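Local structure of periplasmic binding protein (Sulfurospirillum deleyianum, 4PAG) at residues 98-102 and 208-212. The protein probably serves as the solute-binding component of an ABC transporter, with a bilobed fold related to iron-siderophore and vitamin B12 binding proteins. Numbering follows the deposited sequence.
Sequences TPLLN and QNSVV
Leu100 and Val211 meet where the N-terminal part of helix 99-112 faces the loop between strands 201-202 and 215-216, a surface contact that probably lies between the two lobes, consistent with the bilobed periplasmic binding protein fold. The closest side-chain packing is apolar: CG2 of Val211 packs 3.8 Å from CB of Leu100, and CD2 of Leu101 reaches the same methyl at 3.9 Å, the Leu101 and Val211 side chains crossing at about a right angle. The Val211 rotamer (chi1 173°) turns CG2 to both leucines and leaves CG1 farther from them. At the other end of Leu100, CD1 makes van der Waals contact with polar atoms, 3.6 Å from Ser210 O and 4.0 Å from Gln208 NE2.

Those two polar atoms are themselves joined, since Gln208 NE2 donates to Ser210 O across 2.9 Å. An alanine in place of Gln208 would probably leave Ser210 O without this donor and open a gap beside the Leu100 methyl. Further out, Gln208 OE1 accepts from Phe190 N, and Val211 O is hydrogen-bonded to His191 NE2, which ties the loop to residues earlier in the chain. On the helical side, Thr98 OG1 hydrogen-bonds Asp122 OD2, and Thr98 O receives Leu101 N at 3.0 Å. The Gln208 amide meets its acceptor slightly skewed, with NE2 tilted 16° from the carbonyl plane of Ser210.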
ATOM      1  N   THR A  98      -6.648  -7.810   9.709  1.00 17.94           N
ATOM      2  CA  THR A  98      -6.431  -8.849   8.694  1.00 18.88           C
ATOM      3  C   THR A  98      -6.144 -10.177   9.416  1.00 19.69           C
ATOM      4  O   THR A  98      -5.460 -10.179  10.455  1.00 16.91           O
ATOM      5  CB  THR A  98      -5.315  -8.425   7.701  1.00 20.51           C
ATOM      6  OG1 THR A  98      -5.297  -9.296   6.555  1.00 22.12           O
ATOM      7  CG2 THR A  98      -3.947  -8.406   8.368  1.00 21.39           C
ATOM      8  N   PRO A  99      -6.696 -11.298   8.904  1.00 18.73           N
ATOM      9  CA  PRO A  99      -6.698 -12.550   9.676  1.00 20.82           C
ATOM     10  C   PRO A  99      -5.333 -13.079  10.085  1.00 19.70           C
ATOM     11  O   PRO A  99      -5.205 -13.608  11.174  1.00 19.60           O
ATOM     12  CB  PRO A  99      -7.412 -13.562   8.767  1.00 22.61           C
ATOM     13  CG  PRO A  99      -7.866 -12.827   7.564  1.00 24.07           C
ATOM     14  CD  PRO A  99      -7.584 -11.365   7.729  1.00 22.26           C
ATOM     15  N   LEU A 100      -4.318 -12.928   9.238  1.00 20.53           N
ATOM     16  CA  LEU A 100      -2.982 -13.396   9.579  1.00 20.61           C
ATOM     17  C   LEU A 100      -2.294 -12.570  10.678  1.00 20.54           C
ATOM     18  O   LEU A 100      -1.281 -13.010  11.212  1.00 22.11           O
ATOM     19  CB  LEU A 100      -2.096 -13.452   8.328  1.00 22.05           C
ATOM     20  CG  LEU A 100      -2.561 -14.431   7.240  1.00 22.93           C
ATOM     21  CD1 LEU A 100      -1.774 -14.207   5.957  1.00 26.02           C
ATOM     22  CD2 LEU A 100      -2.439 -15.879   7.688  1.00 25.31           C
ATOM     23  N   LEU A 101      -2.829 -11.394  11.015  1.00 17.01           N
ATOM     24  CA  LEU A 101      -2.250 -10.555  12.089  1.00 18.58           C
ATOM     25  C   LEU A 101      -3.110 -10.385  13.345  1.00 18.50           C
ATOM     26  O   LEU A 101      -2.591  -9.990  14.388  1.00 18.73           O
ATOM     27  CB  LEU A 101      -1.891  -9.160  11.545  1.00 18.76           C
ATOM     28  CG  LEU A 101      -0.770  -9.162  10.495  1.00 20.29           C
ATOM     29  CD1 LEU A 101      -0.604  -7.793   9.857  1.00 20.97           C
ATOM     30  CD2 LEU A 101       0.542  -9.618  11.099  1.00 22.24           C
ATOM     31  N   ASN A 102      -4.407 -10.675  13.262  1.00 20.83           N
ATOM     32  CA  ASN A 102      -5.335 -10.290  14.336  1.00 21.81           C
ATOM     33  C   ASN A 102      -5.065 -10.988  15.673  1.00 23.24           C
ATOM     34  O   ASN A 102      -5.234 -10.374  16.718  1.00 24.89           O
ATOM     35  CB  ASN A 102      -6.800 -10.506  13.912  1.00 22.16           C
ATOM     36  CG  ASN A 102      -7.288  -9.467  12.912  1.00 21.50           C
ATOM     37  OD1 ASN A 102      -6.726  -8.376  12.795  1.00 19.61           O
ATOM     38  ND2 ASN A 102      -8.342  -9.800  12.190  1.00 24.07           N
ATOM     39  N   GLN A 208      -2.659 -16.756  -0.326  1.00 17.42           N
ATOM     40  CA  GLN A 208      -1.645 -16.382   0.656  1.00 18.02           C
ATOM     41  C   GLN A 208      -1.879 -17.058   2.005  1.00 19.28           C
ATOM     42  O   GLN A 208      -2.977 -16.996   2.547  1.00 17.33           O
ATOM     43  CB  GLN A 208      -1.690 -14.872   0.851  1.00 19.12           C
ATOM     44  CG  GLN A 208      -0.767 -14.324   1.926  1.00 18.28           C
ATOM     45  CD  GLN A 208      -1.011 -12.852   2.189  1.00 18.55           C
ATOM     46  OE1 GLN A 208      -2.013 -12.283   1.742  1.00 18.03           O
ATOM     47  NE2 GLN A 208      -0.094 -12.224   2.930  1.00 16.92           N
ATOM     48  N   ASN A 209      -0.842 -17.681   2.553  1.00 20.14           N
ATOM     49  CA  ASN A 209      -0.945 -18.308   3.874  1.00 22.28           C
ATOM     50  C   ASN A 209       0.178 -17.942   4.832  1.00 22.24           C
ATOM     51  O   ASN A 209       0.336 -18.582   5.862  1.00 25.32           O
ATOM     52  CB  ASN A 209      -1.062 -19.832   3.729  1.00 27.81           C
ATOM     53  CG  ASN A 209       0.234 -20.491   3.303  1.00 33.51           C
ATOM     54  OD1 ASN A 209       1.119 -19.856   2.730  1.00 44.63           O
ATOM     55  ND2 ASN A 209       0.348 -21.782   3.578  1.00 41.23           N
ATOM     56  N   SER A 210       0.956 -16.919   4.494  1.00 19.67           N
ATOM     57  CA  SER A 210       1.957 -16.362   5.402  1.00 20.17           C
ATOM     58  C   SER A 210       1.848 -14.854   5.317  1.00 18.02           C
ATOM     59  O   SER A 210       1.424 -14.326   4.297  1.00 17.75           O
ATOM     60  CB  SER A 210       3.365 -16.807   5.009  1.00 21.94           C
ATOM     61  OG  SER A 210       3.768 -16.212   3.779  1.00 24.13           O
ATOM     62  N   VAL A 211       2.229 -14.155   6.377  1.00 16.13           N
ATOM     63  CA  VAL A 211       2.163 -12.700   6.370  1.00 16.53           C
ATOM     64  C   VAL A 211       3.035 -12.090   5.261  1.00 16.83           C
ATOM     65  O   VAL A 211       2.596 -11.183   4.552  1.00 16.51           O
ATOM     66  CB  VAL A 211       2.584 -12.121   7.738  1.00 17.70           C
ATOM     67  CG1 VAL A 211       2.684 -10.602   7.675  1.00 18.84           C
ATOM     68  CG2 VAL A 211       1.590 -12.543   8.806  1.00 17.41           C
ATOM     69  N   VAL A 212       4.264 -12.574   5.109  1.00 17.53           N
ATOM     70  CA  VAL A 212       5.185 -11.945   4.147  1.00 17.78           C
ATOM     71  C   VAL A 212       4.926 -12.312   2.689  1.00 17.03           C
ATOM     72  O   VAL A 212       5.341 -11.584   1.811  1.00 18.55           O
ATOM     73  CB  VAL A 212       6.673 -12.194   4.476  1.00 20.94           C
ATOM     74  CG1 VAL A 212       6.992 -11.706   5.881  1.00 23.16           C
ATOM     75  CG2 VAL A 212       7.053 -13.655   4.302  1.00 22.77           C
TER